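Local coordinates for extracellular solute-binding protein family 1 (Kribbella flavida, PDB 5IXP), which probably binds a solute, whose identity is not established, outside the cell membrane and delivers it to an ABC transporter for import, at residues R19-A24 with A287-A292; T47-A50 with G54-D57; T132-V137 with N332-K337; A162-D165 with L169-E172; S213-A218 with R369-K374. All coordinates share one frame; numbering follows the deposited sequence.

Contact 1 (R19-A24 with A287-A292); sequences REYEAA and AAKLAA
Tyr21 of helix 15-24, the helix of a beta-alpha-beta crossover between the parallel strands 2-8 and 28-34, packs against Leu290 and Lys289 of helix 284-294. The phenol reaches across because its CG stands anti to the backbone N (chi1 -165°), which carries the ring across to the second helix. Leu290 sends one methyl over the face of this ring: CD1 lies 3.5 Å from the Tyr21 ring centroid and 6° off the normal, a well-centred CH-pi contact. All six ring carbons are therefore nearly equidistant from that methyl, with Tyr21 CG at 3.6 Å from Leu290 CD1. The hydroxyl end makes a different contact. Tyr21 OH comes to 3.2 Å from Lys289 CD, so the aliphatic part of the lysine runs past the ring edge, near its plane and at about a right angle to the tyrosine. No hydrogen bond crosses between the segments. Replacing Tyr21 with an alanine would probably open a gap between the helices and leave the Leu290 methyl and the Lys289 methylenes without the surface they pack on. The contact is bedded on the sheet beneath: Tyr21 and Leu290 both touch Ile30 of strand 28-34, and Leu290 also rests on Ile58 of strand 58-62. His25 stacks on the tyrosine, and the Trp293 ring meets it at an inclined angle.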
# COMPACT_ATOMS: atom_id res chain seq x y z
N ARG A 19 21.48 -8.69 -14.89
CA ARG A 19 22.42 -9.58 -15.58
C ARG A 19 21.75 -10.28 -16.74
O ARG A 19 22.33 -10.40 -17.83
CB ARG A 19 22.99 -10.60 -14.60
CG ARG A 19 23.76 -10.00 -13.45
CD ARG A 19 24.38 -11.05 -12.53
NE ARG A 19 24.93 -10.43 -11.33
CZ ARG A 19 24.37 -10.49 -10.12
NH1 ARG A 19 23.25 -11.17 -9.94
NH2 ARG A 19 24.95 -9.87 -9.10
N GLU A 20 20.52 -10.77 -16.53
CA GLU A 20 19.78 -11.44 -17.59
C GLU A 20 19.54 -10.51 -18.77
O GLU A 20 19.74 -10.89 -19.93
CB GLU A 20 18.46 -11.97 -17.04
CG GLU A 20 18.61 -13.07 -16.02
CD GLU A 20 17.29 -13.49 -15.41
OE1 GLU A 20 16.30 -12.76 -15.56
OE2 GLU A 20 17.25 -14.57 -14.79
N TYR A 21 19.12 -9.28 -18.49
CA TYR A 21 18.82 -8.34 -19.57
C TYR A 21 20.06 -8.03 -20.39
O TYR A 21 20.00 -7.99 -21.63
CB TYR A 21 18.22 -7.06 -18.99
CG TYR A 21 17.55 -6.18 -20.01
CD1 TYR A 21 16.23 -6.43 -20.40
CD2 TYR A 21 18.21 -5.10 -20.59
CE1 TYR A 21 15.59 -5.63 -21.33
CE2 TYR A 21 17.58 -4.28 -21.51
CZ TYR A 21 16.27 -4.56 -21.88
OH TYR A 21 15.63 -3.76 -22.79
N GLU A 22 21.19 -7.80 -19.72
CA GLU A 22 22.43 -7.52 -20.45
C GLU A 22 22.86 -8.71 -21.29
O GLU A 22 23.43 -8.53 -22.38
CB GLU A 22 23.54 -7.13 -19.48
CG GLU A 22 23.40 -5.72 -18.89
CD GLU A 22 24.65 -5.30 -18.15
OE1 GLU A 22 25.54 -6.17 -18.04
OE2 GLU A 22 24.75 -4.15 -17.69
N ALA A 23 22.62 -9.93 -20.81
CA ALA A 23 22.96 -11.10 -21.61
C ALA A 23 22.12 -11.16 -22.87
O ALA A 23 22.60 -11.57 -23.94
CB ALA A 23 22.78 -12.37 -20.78
N ALA A 24 20.86 -10.75 -22.78
CA ALA A 24 19.97 -10.80 -23.93
C ALA A 24 20.13 -9.59 -24.85
O ALA A 24 19.80 -9.68 -26.04
CB ALA A 24 18.51 -10.91 -23.48
N ALA A 287 15.07 2.96 -22.20
CA ALA A 287 14.62 2.99 -20.81
C ALA A 287 13.23 2.39 -20.67
O ALA A 287 12.99 1.56 -19.78
CB ALA A 287 14.63 4.43 -20.27
N ALA A 288 12.30 2.79 -21.54
CA ALA A 288 10.94 2.24 -21.47
C ALA A 288 10.95 0.74 -21.74
O ALA A 288 10.19 -0.02 -21.11
CB ALA A 288 10.01 2.96 -22.44
N LYS A 289 11.79 0.29 -22.68
CA LYS A 289 11.86 -1.14 -22.98
C LYS A 289 12.32 -1.93 -21.77
O LYS A 289 11.76 -2.99 -21.44
CB LYS A 289 12.79 -1.41 -24.17
CG LYS A 289 12.73 -2.87 -24.60
CD LYS A 289 13.94 -3.35 -25.42
CE LYS A 289 14.25 -2.46 -26.58
NZ LYS A 289 15.42 -3.01 -27.35
N LEU A 290 13.37 -1.44 -21.09
CA LEU A 290 13.87 -2.13 -19.91
C LEU A 290 12.84 -2.11 -18.79
O LEU A 290 12.63 -3.13 -18.11
CB LEU A 290 15.19 -1.49 -19.45
CG LEU A 290 15.73 -2.01 -18.10
CD1 LEU A 290 15.97 -3.53 -18.14
CD2 LEU A 290 17.01 -1.25 -17.68
N ALA A 291 12.17 -0.97 -18.59
CA ALA A 291 11.15 -0.88 -17.54
C ALA A 291 10.00 -1.85 -17.81
O ALA A 291 9.49 -2.49 -16.89
CB ALA A 291 10.63 0.54 -17.42
N ALA A 292 9.59 -1.96 -19.08
CA ALA A 292 8.53 -2.90 -19.42
C ALA A 292 8.98 -4.34 -19.16
O ALA A 292 8.20 -5.17 -18.68
CB ALA A 292 8.11 -2.72 -20.88

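Contact 2 (T47-A50 with G54-D57); sequences TNLA and GMAD
Met55, a selenomethionine in the crystal, lies across the last turn of helix 38-51, its chain against Asn48 and its selenium against Leu49. The side chains of Leu49 and Met55 slant across one another. Leu49 leaves the helix facing away from the loop, yet its CG is anti to the backbone N (chi1 -166°), and from there CD1 comes within 3.4 Å of Met55 SE. The bend of Met55 at chi3 (88°) folds its methyl to the same leucine, CE standing 3.9 Å from Leu49 CD1. Nearer the backbone, Met55 CG presses on Asn48 CB at 3.4 Å. Beyond that point the asparagine amide lies alongside the peptide that leaves Gly54, with Asn48 CG 3.9 Å from Gly54 C. Although Asn48 ND2 is 3.4 Å from Gly54 O, the angle is too poor for a hydrogen bond, and that carbonyl accepts from Arg33. Gly54 has a positive phi at which a CB would be jammed against the carbonyl O of the preceding residue, and it would also run tight against Asn48 OD1. The direct contact is thus made by carbon and selenium at short range, while Met55 N and Asn48 O are bridged by the Gln280 amide, which accepts from the first and donates to the second. The helix end is thus tied to the loop leading into strand 58-62 by close apolar packing and an indirect polar bridge.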
# COMPACT_ATOMS: atom_id res chain seq x y z
N THR A 47 14.77 17.07 -6.18
CA THR A 47 15.84 18.01 -6.50
C THR A 47 16.27 17.91 -7.95
O THR A 47 16.48 18.93 -8.62
CB THR A 47 17.04 17.75 -5.58
OG1 THR A 47 16.65 17.99 -4.22
CG2 THR A 47 18.19 18.66 -5.95
N ASN A 48 16.40 16.68 -8.46
CA ASN A 48 16.90 16.47 -9.81
C ASN A 48 15.84 16.81 -10.85
O ASN A 48 16.17 17.34 -11.92
CB ASN A 48 17.37 15.03 -9.96
CG ASN A 48 18.56 14.72 -9.09
OD1 ASN A 48 19.22 15.64 -8.60
ND2 ASN A 48 18.84 13.44 -8.87
N LEU A 49 14.57 16.52 -10.55
CA LEU A 49 13.51 16.92 -11.46
C LEU A 49 13.47 18.43 -11.61
O LEU A 49 13.32 18.94 -12.73
CB LEU A 49 12.15 16.39 -10.97
CG LEU A 49 10.98 16.43 -11.96
CD1 LEU A 49 11.24 15.56 -13.18
CD2 LEU A 49 9.67 16.02 -11.29
N ALA A 50 13.65 19.16 -10.51
CA ALA A 50 13.60 20.61 -10.57
C ALA A 50 14.84 21.21 -11.22
O ALA A 50 14.75 22.26 -11.87
CB ALA A 50 13.42 21.19 -9.16
N GLY A 54 20.70 15.04 -13.33
CA GLY A 54 21.02 14.06 -12.32
C GLY A 54 20.07 12.89 -12.21
O GLY A 54 20.39 11.92 -11.51
N MSE A 55 18.91 12.93 -12.87
CA MSE A 55 17.96 11.82 -12.77
C MSE A 55 18.46 10.57 -13.46
O MSE A 55 19.18 10.63 -14.47
CB MSE A 55 16.61 12.21 -13.36
CG MSE A 55 15.98 13.37 -12.62
SE MSE A 55 14.13 13.69 -13.14
CE MSE A 55 13.27 12.50 -11.88
N ALA A 56 18.07 9.43 -12.90
CA ALA A 56 18.30 8.16 -13.56
C ALA A 56 17.39 8.04 -14.78
O ALA A 56 16.39 8.75 -14.92
CB ALA A 56 18.05 7.00 -12.59
N ASP A 57 17.77 7.15 -15.70
CA ASP A 57 16.92 6.89 -16.86
C ASP A 57 15.61 6.23 -16.45
O ASP A 57 14.57 6.48 -17.07
CB ASP A 57 17.64 6.02 -17.87
CG ASP A 57 18.90 6.67 -18.38
OD1 ASP A 57 18.78 7.62 -19.19
OD2 ASP A 57 20.00 6.25 -17.97

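Contact 3 (T132-V137 with N332-K337); sequences TDRAEV and NAPVGK
Arg134 meets Ala333 and Pro334 by flat packing, without a hydrogen bond between the segments. Its guanidinium lays one face over the turn: Ala333 CA stands 3.3 Å and Pro334 CD 3.5 Å above the group's plane, both displaced toward its rim. Arg134 NH1 lies over the alanine, whose CB is 3.6 Å away, and NH2 lies against Pro334 CD. The chain reaches this position by a bend at chi3 (67°), and arginine and proline approach from opposite directions.

The polar partners of the arginine lie outside the two segments. Arg134 NH1 forms a salt bridge with Asp258 of strand 257-260 and a weak hydrogen bond to Asn331 O, so NH1 is held while the face covers the turn. Ala333 packs on the same strand.

Capping forms the third group. Asp133 is the N-cap of helix 134-138, and its OD1 accepts from Ala135 N at 2.7 Å through the anti lone pair. Across the contact, Pro334 is the N-cap of helix 335-344 and the centre of an inverse gamma turn. The arrangement thus joins two helix N-termini, with an arginine from the first turn of one covering the proline-led start of the other beside strand 257-260.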
# COMPACT_ATOMS: atom_id res chain seq x y z
N THR A 132 -12.44 -19.39 14.79
CA THR A 132 -11.00 -19.35 14.54
C THR A 132 -10.62 -19.82 13.16
O THR A 132 -9.56 -19.42 12.65
CB THR A 132 -10.25 -20.20 15.58
OG1 THR A 132 -10.80 -21.52 15.58
CG2 THR A 132 -10.37 -19.59 16.98
N ASP A 133 -11.43 -20.68 12.54
CA ASP A 133 -11.16 -21.12 11.17
C ASP A 133 -11.25 -19.93 10.23
O ASP A 133 -12.22 -19.18 10.26
CB ASP A 133 -12.18 -22.18 10.77
CG ASP A 133 -11.87 -22.80 9.42
OD1 ASP A 133 -12.00 -22.11 8.39
OD2 ASP A 133 -11.51 -24.00 9.39
N ARG A 134 -10.23 -19.77 9.38
CA ARG A 134 -10.19 -18.57 8.53
C ARG A 134 -11.39 -18.49 7.59
O ARG A 134 -11.80 -17.38 7.21
CB ARG A 134 -8.87 -18.51 7.74
CG ARG A 134 -8.71 -19.53 6.63
CD ARG A 134 -7.37 -19.34 5.89
NE ARG A 134 -6.24 -19.65 6.75
CZ ARG A 134 -5.70 -20.86 6.89
NH1 ARG A 134 -4.68 -21.05 7.72
NH2 ARG A 134 -6.17 -21.89 6.19
N ALA A 135 -11.98 -19.63 7.21
CA ALA A 135 -13.17 -19.56 6.37
C ALA A 135 -14.37 -19.02 7.14
O ALA A 135 -15.20 -18.30 6.58
CB ALA A 135 -13.49 -20.94 5.78
N GLU A 136 -14.46 -19.33 8.43
CA GLU A 136 -15.53 -18.77 9.25
C GLU A 136 -15.25 -17.32 9.64
O GLU A 136 -16.17 -16.50 9.68
CB GLU A 136 -15.71 -19.62 10.51
CG GLU A 136 -16.16 -21.05 10.22
CD GLU A 136 -17.56 -21.10 9.64
OE1 GLU A 136 -18.34 -20.15 9.87
OE2 GLU A 136 -17.90 -22.10 8.97
N VAL A 137 -13.99 -17.00 9.94
CA VAL A 137 -13.63 -15.62 10.29
C VAL A 137 -13.93 -14.68 9.14
O VAL A 137 -14.41 -13.56 9.33
CB VAL A 137 -12.16 -15.55 10.74
CG1 VAL A 137 -11.68 -14.09 10.84
CG2 VAL A 137 -11.97 -16.27 12.08
N ASN A 332 -0.02 -22.05 8.50
CA ASN A 332 0.04 -22.67 7.17
C ASN A 332 -1.03 -22.11 6.24
O ASN A 332 -1.62 -22.84 5.44
CB ASN A 332 -0.09 -24.19 7.26
CG ASN A 332 1.14 -24.84 7.83
OD1 ASN A 332 2.25 -24.60 7.37
ND2 ASN A 332 0.95 -25.68 8.84
N ALA A 333 -1.29 -20.81 6.35
CA ALA A 333 -2.32 -20.21 5.52
C ALA A 333 -1.91 -20.28 4.05
O ALA A 333 -0.72 -20.12 3.73
CB ALA A 333 -2.57 -18.76 5.92
N PRO A 334 -2.85 -20.53 3.14
CA PRO A 334 -2.55 -20.54 1.69
C PRO A 334 -2.46 -19.12 1.14
O PRO A 334 -3.31 -18.64 0.39
CB PRO A 334 -3.73 -21.33 1.12
CG PRO A 334 -4.88 -20.95 2.05
CD PRO A 334 -4.28 -20.82 3.42
N VAL A 335 -1.40 -18.41 1.55
CA VAL A 335 -1.33 -16.97 1.29
C VAL A 335 -1.23 -16.66 -0.20
O VAL A 335 -1.66 -15.60 -0.65
CB VAL A 335 -0.17 -16.32 2.07
CG1 VAL A 335 -0.43 -16.40 3.57
CG2 VAL A 335 1.17 -17.00 1.72
N GLY A 336 -0.65 -17.57 -0.99
CA GLY A 336 -0.61 -17.35 -2.43
C GLY A 336 -2.01 -17.21 -3.00
O GLY A 336 -2.31 -16.25 -3.72
N LYS A 337 -2.89 -18.14 -2.66
CA LYS A 337 -4.26 -18.07 -3.16
C LYS A 337 -5.02 -16.93 -2.51
O LYS A 337 -5.80 -16.23 -3.17
CB LYS A 337 -4.96 -19.40 -2.93
CG LYS A 337 -4.40 -20.53 -3.77
CD LYS A 337 -5.03 -21.85 -3.39
CE LYS A 337 -4.55 -22.97 -4.30
NZ LYS A 337 -5.17 -24.25 -3.87

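Contact 4 (A162-D165 with L169-E172); sequences AWFD and LTWE
Phe164 lies with one ring face beneath the hydroxyl of Thr170, whose OG1 stands 3.3 Å above the ring plane and is displaced toward the rim. The oxygen sits nearest the CD1-CE1 side of the ring: Thr170 OG1 is 3.3 Å from Phe164 CD1 and 3.5 Å from Phe164 CE1. Phenylalanine and threonine cross at about a right angle. The ring is brought there by a chi1 of 52°, which places CG between the backbone N and the carbonyl carbon. One residue on, Asp165 meets Leu169 in a similar crossed fashion, its OD2 lying 3.3 Å from Leu169 CD1. Neither pair is a hydrogen bond, and each oxygen is satisfied elsewhere. Thr170 OG1 bonds to the backbone carbonyl of Ser166 one turn back, and Asp165 OD2 accepts from the indole of Trp223 in helix 221-226. Ser166 also uses its OG to accept from Leu169 N at the start of helix 167-175. Around this corner, Phe164 touches Phe148 and Tyr147 of helix 144-157, and Leu169 touches Met235 of strand 232-238. Since the threonine hydroxyl gives its hydrogen to a carbonyl, it probably presents oxygen rather than its O-H to the ring. OD2 of the buried carboxylate likewise lies against a leucine methyl while accepting from a tryptophan, so apolar surfaces border both oxygens without leaving either lacking a partner.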
# COMPACT_ATOMS: atom_id res chain seq x y z
N ALA A 162 -7.24 -4.98 22.79
CA ALA A 162 -7.94 -4.15 21.83
C ALA A 162 -8.20 -4.95 20.55
O ALA A 162 -7.68 -6.05 20.36
CB ALA A 162 -7.14 -2.88 21.52
N TRP A 163 -9.01 -4.36 19.68
CA TRP A 163 -9.38 -5.02 18.43
C TRP A 163 -8.33 -4.80 17.35
O TRP A 163 -7.96 -5.74 16.63
CB TRP A 163 -10.75 -4.50 17.99
CG TRP A 163 -11.40 -5.19 16.82
CD1 TRP A 163 -11.90 -4.59 15.69
CD2 TRP A 163 -11.66 -6.60 16.67
NE1 TRP A 163 -12.46 -5.54 14.86
CE2 TRP A 163 -12.33 -6.77 15.44
CE3 TRP A 163 -11.42 -7.72 17.48
CZ2 TRP A 163 -12.74 -8.03 14.98
CZ3 TRP A 163 -11.83 -8.97 17.02
CH2 TRP A 163 -12.49 -9.11 15.79
N PHE A 164 -7.83 -3.56 17.22
CA PHE A 164 -6.84 -3.23 16.21
C PHE A 164 -5.77 -2.34 16.83
O PHE A 164 -5.94 -1.83 17.94
CB PHE A 164 -7.49 -2.55 14.99
CG PHE A 164 -8.36 -1.37 15.33
CD1 PHE A 164 -7.80 -0.13 15.65
CD2 PHE A 164 -9.75 -1.49 15.30
CE1 PHE A 164 -8.61 0.96 15.96
CE2 PHE A 164 -10.57 -0.40 15.60
CZ PHE A 164 -10.00 0.83 15.93
N ASP A 165 -4.68 -2.13 16.08
CA ASP A 165 -3.52 -1.47 16.67
C ASP A 165 -3.69 0.05 16.79
O ASP A 165 -3.32 0.62 17.81
CB ASP A 165 -2.24 -1.82 15.89
CG ASP A 165 -2.33 -1.46 14.41
OD1 ASP A 165 -3.43 -1.46 13.83
OD2 ASP A 165 -1.27 -1.19 13.81
N LEU A 169 -4.22 3.66 11.30
CA LEU A 169 -4.13 2.62 10.27
C LEU A 169 -5.51 2.15 9.82
O LEU A 169 -5.69 1.82 8.64
CB LEU A 169 -3.27 1.44 10.73
CG LEU A 169 -1.76 1.67 10.78
CD1 LEU A 169 -1.00 0.35 10.90
CD2 LEU A 169 -1.27 2.45 9.56
N THR A 170 -6.49 2.13 10.72
CA THR A 170 -7.85 1.82 10.30
C THR A 170 -8.38 2.89 9.36
O THR A 170 -9.07 2.58 8.37
CB THR A 170 -8.76 1.68 11.53
OG1 THR A 170 -8.19 0.74 12.46
CG2 THR A 170 -10.16 1.20 11.12
N TRP A 171 -8.07 4.15 9.64
CA TRP A 171 -8.42 5.25 8.75
C TRP A 171 -7.81 5.08 7.37
O TRP A 171 -8.48 5.27 6.35
CB TRP A 171 -7.96 6.58 9.37
CG TRP A 171 -7.92 7.77 8.43
CD1 TRP A 171 -6.87 8.18 7.64
CD2 TRP A 171 -8.96 8.73 8.23
NE1 TRP A 171 -7.21 9.32 6.95
CE2 TRP A 171 -8.48 9.69 7.29
CE3 TRP A 171 -10.26 8.87 8.73
CZ2 TRP A 171 -9.26 10.77 6.86
CZ3 TRP A 171 -11.03 9.95 8.30
CH2 TRP A 171 -10.53 10.88 7.38
N GLU A 172 -6.51 4.75 7.32
CA GLU A 172 -5.87 4.52 6.03
C GLU A 172 -6.62 3.45 5.24
O GLU A 172 -6.88 3.61 4.04
CB GLU A 172 -4.42 4.11 6.22
CG GLU A 172 -3.54 5.21 6.82
CD GLU A 172 -3.32 6.35 5.83
OE1 GLU A 172 -2.42 6.23 4.96
OE2 GLU A 172 -4.06 7.35 5.89

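Contact 5 (S213-A218 with R369-K374); sequences SAKLPA and RVDEGK
Asp371, in the last turn of helix 356-371, receives Ser213 on its carboxylate and Lys215 on its backbone carbonyl. Ser213 OG donates to Asp371 OD1 at 2.9 Å, meeting the syn lone pair. The same hydroxyl accepts from Lys215 N at 2.9 Å, closing an ST turn, so the serine both gives and receives a bond. Asp371 OD2 is satisfied by Ala167 N, at the first residue of helix 167-175. Lys215 arches over the helix end, bent at chi4 (-65°), and its NZ donates to Asp371 O at 2.8 Å, almost in line with the carbonyl bond (168°). Lys215 NZ stays 4.3 Å from Asp371 OD1, too far for a salt bridge, though a positive group near a helix C-terminus is likely to be electrostatically welcome. An alanine in place of Asp371 would probably leave the Ser213 hydroxyl and Ala167 N without the carboxylate oxygens that accept from them and the ST turn less firmly fixed to the helix. Farther out, a water donates to Glu372 OE2 and weakly to Lys215 O, while Glu372 OE1 forms a salt bridge with Lys374 NZ. Lys374 N bonds back to Arg369 O at 2.8 Å and Gly373 N to Val370 O, with Gly373 at positive phi. The site is thus a helix C-terminus closed by a Schellman motif and joined, through an aspartate carboxylate and a backbone carbonyl, to a loop folded by an ST turn.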
# COMPACT_ATOMS: atom_id res chain seq x y z
N SER A 213 -9.26 0.41 20.00
CA SER A 213 -7.93 0.75 19.54
C SER A 213 -6.89 0.54 20.63
O SER A 213 -7.11 0.90 21.79
CB SER A 213 -7.86 2.21 19.08
OG SER A 213 -6.52 2.56 18.75
N ALA A 214 -5.76 -0.04 20.25
CA ALA A 214 -4.62 -0.12 21.16
C ALA A 214 -3.84 1.19 21.24
O ALA A 214 -2.95 1.31 22.08
CB ALA A 214 -3.69 -1.26 20.74
N LYS A 215 -4.15 2.17 20.38
CA LYS A 215 -3.53 3.50 20.41
C LYS A 215 -2.02 3.44 20.16
O LYS A 215 -1.26 4.25 20.70
CB LYS A 215 -3.81 4.22 21.73
CG LYS A 215 -5.24 4.14 22.22
CD LYS A 215 -5.31 4.52 23.69
CE LYS A 215 -6.72 4.41 24.22
NZ LYS A 215 -7.60 5.39 23.56
N LEU A 216 -1.57 2.51 19.32
CA LEU A 216 -0.14 2.34 19.10
C LEU A 216 0.25 2.91 17.75
O LEU A 216 -0.17 2.37 16.71
CB LEU A 216 0.22 0.86 19.17
CG LEU A 216 0.03 0.25 20.55
CD1 LEU A 216 -0.03 -1.25 20.41
CD2 LEU A 216 1.19 0.69 21.45
N PRO A 217 1.05 3.98 17.69
CA PRO A 217 1.45 4.54 16.40
C PRO A 217 2.29 3.54 15.61
O PRO A 217 3.26 2.98 16.12
CB PRO A 217 2.28 5.77 16.80
CG PRO A 217 1.84 6.08 18.21
CD PRO A 217 1.60 4.74 18.82
N ALA A 218 1.89 3.33 14.36
CA ALA A 218 2.56 2.34 13.52
C ALA A 218 4.05 2.62 13.43
O ALA A 218 4.48 3.77 13.31
CB ALA A 218 1.95 2.35 12.13
N ARG A 369 -4.45 12.31 17.63
CA ARG A 369 -4.68 13.07 18.86
C ARG A 369 -5.96 12.60 19.56
O ARG A 369 -5.99 12.50 20.79
CB ARG A 369 -4.73 14.57 18.57
CG ARG A 369 -3.37 15.18 18.19
CD ARG A 369 -3.42 16.70 18.18
NE ARG A 369 -4.41 17.24 17.26
CZ ARG A 369 -4.18 17.55 15.98
NH1 ARG A 369 -2.98 17.36 15.45
NH2 ARG A 369 -5.16 18.05 15.24
N VAL A 370 -7.00 12.30 18.79
CA VAL A 370 -8.21 11.72 19.38
C VAL A 370 -7.92 10.36 19.97
O VAL A 370 -8.31 10.06 21.11
CB VAL A 370 -9.34 11.63 18.34
CG1 VAL A 370 -10.56 10.98 18.97
CG2 VAL A 370 -9.68 13.00 17.80
N ASP A 371 -7.25 9.50 19.20
CA ASP A 371 -6.95 8.14 19.63
C ASP A 371 -6.18 8.15 20.95
O ASP A 371 -6.46 7.35 21.84
CB ASP A 371 -6.15 7.43 18.53
CG ASP A 371 -6.18 5.91 18.63
OD1 ASP A 371 -7.05 5.33 19.31
OD2 ASP A 371 -5.32 5.28 17.98
N GLU A 372 -5.23 9.08 21.09
CA GLU A 372 -4.37 9.17 22.26
C GLU A 372 -4.97 10.01 23.39
O GLU A 372 -4.33 10.18 24.43
CB GLU A 372 -3.00 9.75 21.85
CG GLU A 372 -2.28 8.90 20.79
CD GLU A 372 -1.14 9.63 20.07
OE1 GLU A 372 -0.89 10.81 20.38
OE2 GLU A 372 -0.50 9.00 19.19
N GLY A 373 -6.18 10.53 23.20
CA GLY A 373 -6.84 11.29 24.24
C GLY A 373 -6.34 12.70 24.44
O GLY A 373 -6.58 13.30 25.50
N LYS A 374 -5.66 13.27 23.45
CA LYS A 374 -5.10 14.61 23.57
C LYS A 374 -6.04 15.71 23.08
O LYS A 374 -5.79 16.88 23.36
CB LYS A 374 -3.78 14.70 22.80
CG LYS A 374 -2.72 13.71 23.27
CD LYS A 374 -1.43 13.87 22.48
CE LYS A 374 -0.23 13.21 23.17
NZ LYS A 374 -0.23 11.74 23.02
O HOH W 1 -1.88 6.50 18.25

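Two pairs of contacts touch, 1 with 2 and 4 with 5, and contact 3 stands apart. Contacts 1 and 2 lie on the same side of the chain's centre, probably in one lobe: their centres are 21 Å apart, and Ala287 CB touches Asp57 O at 3.8 Å. Contacts 4 and 5 also share a side, with centres 10 Å apart and probable hydrogen bonds from Ala214 N to Phe164 O (2.9 Å) and from Leu216 N to Asp165 O (3.0 Å). Contact 3 lies nearer contact 4, about 7 Å between nearest atoms, than contact 1, about 21 Å away. Contacts 1 and 4 stand on opposite sides of the chain's centre, 41 Å between centres. In this family the solute typically binds between two lobes.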